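Local coordinates for hypothetical protein Atu2144 (Agrobacterium tumefaciens, PDB 2ODF) that is of unknown function but probably hydrolyses amide bonds as an enzyme related to N-formylglutamate amidohydrolase, at residues V27-E32 with R67-K72; S97-K102 with F120-A125; A125-F130 with V206-R211. All coordinates share one frame; numbering follows the deposited sequence.

Contact 1. Residues V27-E32 with R67-K72; sequences VLLVCE and RLLSEK
The hydroxyl OG of Ser70 is gripped from outside the pair: it hydrogen-bonds to the carbonyl oxygen of Ala75, with a weaker bond to ND2 of Asn20. That turns the polar end of Ser70 toward the chain just past its own helix, while its N, CA and CB face Leu29 from strand 27-31. The touching is done by one methyl group. CD1 of Leu29 sits over the face of the peptide joining Leu69 to Ser70, almost directly above the nitrogen, with CD1 to Ser70 N at 3.3 Å. It is also 3.6 Å from the carbonyl carbon C of Leu69. The fit is snug, since CD1 of Leu29 lies 3.5 Å from CA of Ser70, inside the usual carbon-carbon contact. On the flanks of this methyl are CB of Leu69, 3.8 Å from Leu29 CD1, and CB of Ser70. Strand 27-31, helix 62-73 and strand 77-80 form a beta-alpha-beta crossover, the two strands running parallel side by side in the mixed sheet, and Leu29 is where the first strand meets the crossover helix. CB of Leu29 already points at the helix, and with CG anti to the carbonyl carbon (chi1 -66°) CD1 comes to rest on its backbone. The CA atoms of Leu29 and Ser70 are 7.1 Å apart, the nearest pair between the two segments. Val151 and Leu77, on the strands flanking 27-31, also pack against Leu29, and Ile153 meets Leu69. On the other face of the strand, Leu28 and Val30 pack against helix 116-143.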
# COMPACT_ATOMS: atom_id res chain seq x y z
N VAL A 27 8.16 -26.39 2.82
CA VAL A 27 8.83 -25.10 2.96
C VAL A 27 8.43 -24.11 1.83
O VAL A 27 8.35 -24.48 0.66
CB VAL A 27 10.36 -25.28 3.04
CG1 VAL A 27 11.08 -23.98 2.93
CG2 VAL A 27 10.74 -25.97 4.36
N LEU A 28 8.10 -22.88 2.21
CA LEU A 28 7.83 -21.79 1.26
C LEU A 28 8.94 -20.76 1.44
O LEU A 28 9.05 -20.11 2.50
CB LEU A 28 6.47 -21.15 1.53
CG LEU A 28 6.01 -20.00 0.60
CD1 LEU A 28 6.01 -20.37 -0.89
CD2 LEU A 28 4.63 -19.41 1.03
N LEU A 29 9.79 -20.68 0.43
CA LEU A 29 10.94 -19.81 0.45
C LEU A 29 10.55 -18.44 -0.09
O LEU A 29 9.82 -18.35 -1.10
CB LEU A 29 12.08 -20.39 -0.39
CG LEU A 29 12.72 -21.69 0.13
CD1 LEU A 29 13.44 -22.50 -1.00
CD2 LEU A 29 13.65 -21.40 1.32
N VAL A 30 11.02 -17.40 0.60
CA VAL A 30 10.72 -15.99 0.28
C VAL A 30 12.03 -15.18 0.27
O VAL A 30 12.82 -15.24 1.21
CB VAL A 30 9.71 -15.37 1.29
CG1 VAL A 30 9.41 -13.89 0.94
CG2 VAL A 30 8.42 -16.27 1.36
N CYS A 31 12.24 -14.41 -0.79
CA CYS A 31 13.46 -13.62 -0.94
C CYS A 31 13.11 -12.21 -1.42
O CYS A 31 13.00 -11.95 -2.62
CB CYS A 31 14.42 -14.32 -1.92
SG CYS A 31 16.05 -13.61 -1.88
N GLU A 32 12.93 -11.30 -0.45
CA GLU A 32 12.55 -9.92 -0.73
C GLU A 32 13.68 -9.10 -1.39
O GLU A 32 13.42 -8.22 -2.21
CB GLU A 32 12.11 -9.22 0.55
CG GLU A 32 11.04 -9.92 1.36
CD GLU A 32 11.64 -10.74 2.46
OE1 GLU A 32 12.56 -11.53 2.17
OE2 GLU A 32 11.19 -10.62 3.62
N ARG A 67 17.40 -20.39 -4.55
CA ARG A 67 17.19 -21.30 -5.65
C ARG A 67 17.69 -22.71 -5.35
O ARG A 67 17.01 -23.65 -5.60
CB ARG A 67 17.75 -20.75 -6.94
CG ARG A 67 17.01 -19.57 -7.48
CD ARG A 67 17.57 -19.06 -8.74
NE ARG A 67 16.57 -18.29 -9.41
CZ ARG A 67 16.80 -17.20 -10.09
NH1 ARG A 67 18.01 -16.74 -10.21
NH2 ARG A 67 15.81 -16.58 -10.67
N LEU A 68 18.87 -22.78 -4.77
CA LEU A 68 19.47 -24.07 -4.44
C LEU A 68 18.64 -24.76 -3.38
O LEU A 68 18.38 -25.96 -3.48
CB LEU A 68 20.91 -23.91 -3.99
CG LEU A 68 21.86 -23.44 -5.08
CD1 LEU A 68 23.23 -23.30 -4.47
CD2 LEU A 68 21.89 -24.37 -6.28
N LEU A 69 18.20 -24.02 -2.37
CA LEU A 69 17.25 -24.54 -1.37
C LEU A 69 15.89 -24.97 -1.93
O LEU A 69 15.27 -25.88 -1.43
CB LEU A 69 17.07 -23.51 -0.23
CG LEU A 69 18.29 -23.25 0.66
CD1 LEU A 69 18.02 -22.13 1.64
CD2 LEU A 69 18.68 -24.53 1.41
N SER A 70 15.43 -24.29 -2.98
CA SER A 70 14.18 -24.65 -3.65
C SER A 70 14.27 -26.08 -4.26
O SER A 70 13.31 -26.86 -4.16
CB SER A 70 13.87 -23.59 -4.71
OG SER A 70 12.70 -23.90 -5.44
N GLU A 71 15.42 -26.39 -4.83
CA GLU A 71 15.76 -27.73 -5.36
C GLU A 71 15.86 -28.74 -4.20
O GLU A 71 15.21 -29.77 -4.22
CB GLU A 71 17.09 -27.68 -6.14
CG GLU A 71 17.08 -26.82 -7.43
CD GLU A 71 18.48 -26.28 -7.92
OE1 GLU A 71 19.52 -27.00 -7.84
OE2 GLU A 71 18.51 -25.12 -8.44
N LYS A 72 16.66 -28.42 -3.19
CA LYS A 72 16.89 -29.35 -2.09
C LYS A 72 15.65 -29.65 -1.26
O LYS A 72 15.43 -30.78 -0.86
CB LYS A 72 18.01 -28.84 -1.19
CG LYS A 72 19.36 -28.75 -1.92
CD LYS A 72 20.40 -28.20 -1.03
CE LYS A 72 21.75 -28.06 -1.75
NZ LYS A 72 22.37 -29.39 -1.97

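Contact 2. Residues S97-K102 with F120-A125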
# COMPACT_ATOMS: atom_id res chain seq x y z
N SER A 97 12.31 3.18 6.20
CA SER A 97 13.20 2.29 5.46
C SER A 97 12.52 1.69 4.25
O SER A 97 13.18 1.07 3.45
CB SER A 97 13.74 1.17 6.36
OG SER A 97 14.70 1.72 7.25
N ALA A 98 11.21 1.87 4.07
CA ALA A 98 10.53 1.27 2.91
C ALA A 98 11.06 1.83 1.58
O ALA A 98 11.17 1.11 0.57
CB ALA A 98 9.00 1.45 3.00
N MET A 99 11.31 3.12 1.60
CA MET A 99 11.79 3.86 0.48
C MET A 99 12.89 4.73 1.00
O MET A 99 12.66 5.82 1.37
CB MET A 99 10.68 4.68 -0.17
CG MET A 99 9.53 3.84 -0.66
SD MET A 99 8.04 4.67 -1.28
CE MET A 99 6.85 3.87 -0.40
N PRO A 100 14.07 4.14 1.16
CA PRO A 100 15.05 4.79 2.02
C PRO A 100 15.76 5.99 1.38
O PRO A 100 16.19 5.93 0.23
CB PRO A 100 16.04 3.67 2.30
CG PRO A 100 16.03 2.83 1.09
CD PRO A 100 14.57 2.85 0.65
N VAL A 101 15.89 7.06 2.16
CA VAL A 101 16.57 8.26 1.68
C VAL A 101 18.11 8.12 1.62
O VAL A 101 18.78 8.85 0.88
CB VAL A 101 16.20 9.52 2.50
CG1 VAL A 101 14.69 9.72 2.45
CG2 VAL A 101 16.71 9.42 3.97
N LYS A 102 18.65 7.15 2.37
CA LYS A 102 20.08 6.88 2.42
C LYS A 102 20.32 5.36 2.45
O LYS A 102 19.49 4.63 2.97
CB LYS A 102 20.67 7.52 3.68
CG LYS A 102 22.13 7.95 3.56
CD LYS A 102 22.62 8.68 4.84
CE LYS A 102 22.18 10.13 4.88
NZ LYS A 102 22.74 10.89 6.08
N PHE A 120 2.64 6.05 -3.57
CA PHE A 120 1.55 5.17 -3.94
C PHE A 120 2.01 4.26 -5.10
O PHE A 120 1.77 3.08 -5.06
CB PHE A 120 0.26 5.92 -4.31
CG PHE A 120 -0.81 4.99 -4.71
CD1 PHE A 120 -1.51 4.28 -3.76
CD2 PHE A 120 -0.99 4.67 -6.03
CE1 PHE A 120 -2.46 3.37 -4.14
CE2 PHE A 120 -1.91 3.75 -6.41
CZ PHE A 120 -2.64 3.09 -5.45
N ALA A 121 2.65 4.84 -6.11
CA ALA A 121 3.09 4.10 -7.29
C ALA A 121 3.94 2.89 -6.90
O ALA A 121 3.67 1.75 -7.33
CB ALA A 121 3.88 5.04 -8.25
N ARG A 122 4.93 3.12 -6.03
CA ARG A 122 5.84 2.05 -5.61
C ARG A 122 5.14 1.03 -4.74
O ARG A 122 5.35 -0.15 -4.87
CB ARG A 122 7.01 2.64 -4.85
CG ARG A 122 7.83 3.58 -5.70
CD ARG A 122 9.00 4.03 -4.93
NE ARG A 122 9.78 5.05 -5.61
CZ ARG A 122 11.02 5.40 -5.27
NH1 ARG A 122 11.65 4.76 -4.28
NH2 ARG A 122 11.63 6.39 -5.91
N THR A 123 4.30 1.51 -3.82
CA THR A 123 3.55 0.63 -2.94
C THR A 123 2.63 -0.31 -3.72
O THR A 123 2.53 -1.51 -3.42
CB THR A 123 2.73 1.46 -1.91
OG1 THR A 123 3.60 2.31 -1.13
CG2 THR A 123 1.96 0.57 -1.00
N SER A 124 1.98 0.23 -4.75
CA SER A 124 1.02 -0.51 -5.56
C SER A 124 1.65 -1.53 -6.49
O SER A 124 1.04 -2.55 -6.77
CB SER A 124 0.22 0.45 -6.45
OG SER A 124 -0.67 -0.28 -7.26
N ALA A 125 2.82 -1.19 -7.02
CA ALA A 125 3.47 -1.93 -8.10
C ALA A 125 4.42 -3.00 -7.58
O ALA A 125 4.55 -4.06 -8.21
CB ALA A 125 4.22 -0.99 -9.00
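The flat group here is the guanidinium of Arg122, and CB of Met99 comes at it on a slant. Its nitrogens are taken up by polar partners beyond the two segments: NE pairs with Glu118 in a salt bridge, NH1 bonds to OD1 of Asn111 and the carbonyl oxygen of Val86, and NH2 makes a weak bond to the carbonyl oxygen of Gly110. With the head held in this way, it is the aliphatic part of the arginine that receives the methionine, SD of Met99 lying 3.8 Å from CD of Arg122. The arginine runs straight from CG to NE, whereas the methionine bends at its sulfur (chi3 -129°) and brings CE to within 3.7 Å of OG1 of Thr123, crossing that side chain nearly at a right angle. A methyl against an oxygen, this is van der Waals contact; the threonine hydroxyl has its hydrogen bond to the carbonyl oxygen of Arg119, one turn back. Tyr87 and Leu114 also pack on Met99, so the thioether is buried. Through Met99 the long loop between strands 77-80 and 102-103 rests on an early part of helix 116-143, whose Phe120 and Ser124 meet the second subunit.

Contact 3. Residues A125-F130 with V206-R211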
# COMPACT_ATOMS: atom_id res chain seq x y z
N ALA A 125 2.82 -1.19 -7.02
CA ALA A 125 3.47 -1.93 -8.10
C ALA A 125 4.42 -3.00 -7.58
O ALA A 125 4.55 -4.06 -8.21
CB ALA A 125 4.22 -0.99 -9.00
N LEU A 126 5.08 -2.72 -6.45
CA LEU A 126 6.09 -3.61 -5.89
C LEU A 126 5.67 -4.30 -4.62
O LEU A 126 5.80 -5.50 -4.55
CB LEU A 126 7.40 -2.87 -5.64
CG LEU A 126 8.11 -2.38 -6.91
CD1 LEU A 126 9.28 -1.49 -6.49
CD2 LEU A 126 8.56 -3.54 -7.87
N TYR A 127 5.15 -3.56 -3.63
CA TYR A 127 4.96 -4.10 -2.29
C TYR A 127 3.70 -4.94 -2.19
O TYR A 127 3.75 -6.09 -1.73
CB TYR A 127 4.96 -2.93 -1.28
CG TYR A 127 4.59 -3.27 0.14
CD1 TYR A 127 5.46 -3.94 0.99
CD2 TYR A 127 3.36 -2.85 0.66
CE1 TYR A 127 5.11 -4.20 2.33
CE2 TYR A 127 3.02 -3.09 1.97
CZ TYR A 127 3.87 -3.76 2.80
OH TYR A 127 3.45 -3.99 4.09
N VAL A 128 2.58 -4.40 -2.66
CA VAL A 128 1.31 -5.10 -2.52
C VAL A 128 1.28 -6.38 -3.38
O VAL A 128 0.86 -7.42 -2.90
CB VAL A 128 0.06 -4.16 -2.64
CG1 VAL A 128 -1.25 -4.98 -2.66
CG2 VAL A 128 0.02 -3.14 -1.45
N PRO A 129 1.70 -6.33 -4.66
CA PRO A 129 1.74 -7.55 -5.46
C PRO A 129 2.59 -8.66 -4.84
O PRO A 129 2.14 -9.80 -4.80
CB PRO A 129 2.30 -7.08 -6.84
CG PRO A 129 1.90 -5.66 -6.91
CD PRO A 129 2.04 -5.15 -5.50
N PHE A 130 3.74 -8.31 -4.29
CA PHE A 130 4.63 -9.26 -3.68
C PHE A 130 3.95 -9.99 -2.50
O PHE A 130 3.85 -11.23 -2.50
CB PHE A 130 5.95 -8.59 -3.26
CG PHE A 130 6.93 -9.53 -2.62
CD1 PHE A 130 7.66 -10.42 -3.40
CD2 PHE A 130 7.10 -9.54 -1.24
CE1 PHE A 130 8.54 -11.32 -2.78
CE2 PHE A 130 7.96 -10.44 -0.64
CZ PHE A 130 8.67 -11.33 -1.41
N VAL A 206 13.17 -5.90 11.00
CA VAL A 206 13.47 -6.80 9.89
C VAL A 206 12.59 -8.05 9.83
O VAL A 206 12.81 -8.88 8.97
CB VAL A 206 14.97 -7.23 9.91
CG1 VAL A 206 15.85 -6.02 9.72
CG2 VAL A 206 15.31 -7.98 11.22
N THR A 207 11.60 -8.18 10.72
CA THR A 207 10.71 -9.35 10.68
C THR A 207 9.32 -9.04 10.10
O THR A 207 8.37 -9.77 10.34
CB THR A 207 10.57 -10.03 12.05
OG1 THR A 207 9.94 -9.11 12.96
CG2 THR A 207 11.94 -10.45 12.56
N HIS A 208 9.21 -7.99 9.28
CA HIS A 208 7.91 -7.61 8.68
C HIS A 208 7.23 -8.74 7.95
O HIS A 208 6.06 -9.06 8.19
CB HIS A 208 8.13 -6.42 7.72
CG HIS A 208 6.86 -5.87 7.14
ND1 HIS A 208 5.77 -5.55 7.91
CD2 HIS A 208 6.52 -5.59 5.87
CE1 HIS A 208 4.81 -5.08 7.13
NE2 HIS A 208 5.25 -5.07 5.89
N THR A 209 7.94 -9.36 7.00
CA THR A 209 7.39 -10.47 6.22
C THR A 209 6.86 -11.63 7.11
O THR A 209 5.81 -12.22 6.83
CB THR A 209 8.45 -10.94 5.19
OG1 THR A 209 8.71 -9.85 4.26
CG2 THR A 209 7.98 -12.18 4.47
N LEU A 210 7.59 -11.97 8.16
CA LEU A 210 7.14 -12.96 9.13
C LEU A 210 5.83 -12.48 9.83
O LEU A 210 4.87 -13.25 9.97
CB LEU A 210 8.23 -13.21 10.18
CG LEU A 210 9.62 -13.66 9.66
CD1 LEU A 210 10.60 -13.87 10.83
CD2 LEU A 210 9.45 -14.89 8.76
N ARG A 211 5.81 -11.22 10.23
CA ARG A 211 4.62 -10.61 10.84
C ARG A 211 3.40 -10.64 9.91
O ARG A 211 2.28 -10.83 10.39
CB ARG A 211 4.88 -9.19 11.33
CG ARG A 211 5.85 -9.10 12.49
CD ARG A 211 6.08 -7.69 12.99
NE ARG A 211 6.96 -7.74 14.16
CZ ARG A 211 7.48 -6.68 14.75
NH1 ARG A 211 7.18 -5.45 14.33
NH2 ARG A 211 8.29 -6.85 15.79
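Tyr127 and His208 both swing their CG anti to the backbone nitrogen, with chi1 of 172° and -175°, and in doing so send their rings toward each other from opposite directions. The contact ties helix 116-143, the long helix on one face of the alpha/beta fold, to the first turn of helix 208-213, at the interface with the second subunit. OH of Tyr127 and NE2 of His208 are 2.8 Å apart in a hydrogen bond for which either could be the donor. The rings meet rim to rim, neither over the other, with centroids 5.9 Å apart and planes within 10° of parallel; NE2 of His208 lies in the plane of the tyrosine ring, at its edge. The bond is therefore made near the planes of both rings. Neither residue is exposed, so the link satisfies two buried polar atoms at once. The second nitrogen of the imidazole, ND1, bonds to OE1 of Glu116 of the second subunit, so both ring nitrogens are engaged and the rotation of the histidine ring is fixed from two sides. The same glutamate forms a salt bridge with Arg211 one turn on, and Phe120 of the second subunit meets the tyrosine ring with its plane steeply turned. Tyr127 itself sits where helix 116-143 widens into a pi-type turn, just before the kink at Pro129. Across the contact, the first turn of the short helix is closed by the bond from Arg211 N to Thr207 O, at 2.9 Å. The tyrosine oxygen does not split the imidazole corner evenly: Tyr127 OH is 3.5 Å from CE1 of His208 but 3.9 Å from its CD2.

All three contacts are buried, but they differ in kind. Contact 1 is apolar and joins the central sheet to its crossover helix; contact 2 lies farther from the chain's centre, where a loop rests on a helix; contact 3 is made by one polar bond, tyrosine hydroxyl to imidazole nitrogen. Contacts 2 and 3 share helix 116-143, overlapping at Ala125, and both reach the second subunit, which contact 1 does not touch. Contacts 1 and 3 meet directly: Glu32 OE2 lies 2.7 Å from Thr209 OG1, a probable hydrogen bond, and Val30 packs on Phe130. Contacts 1 and 2 stay about 10 Å apart at their nearest atoms.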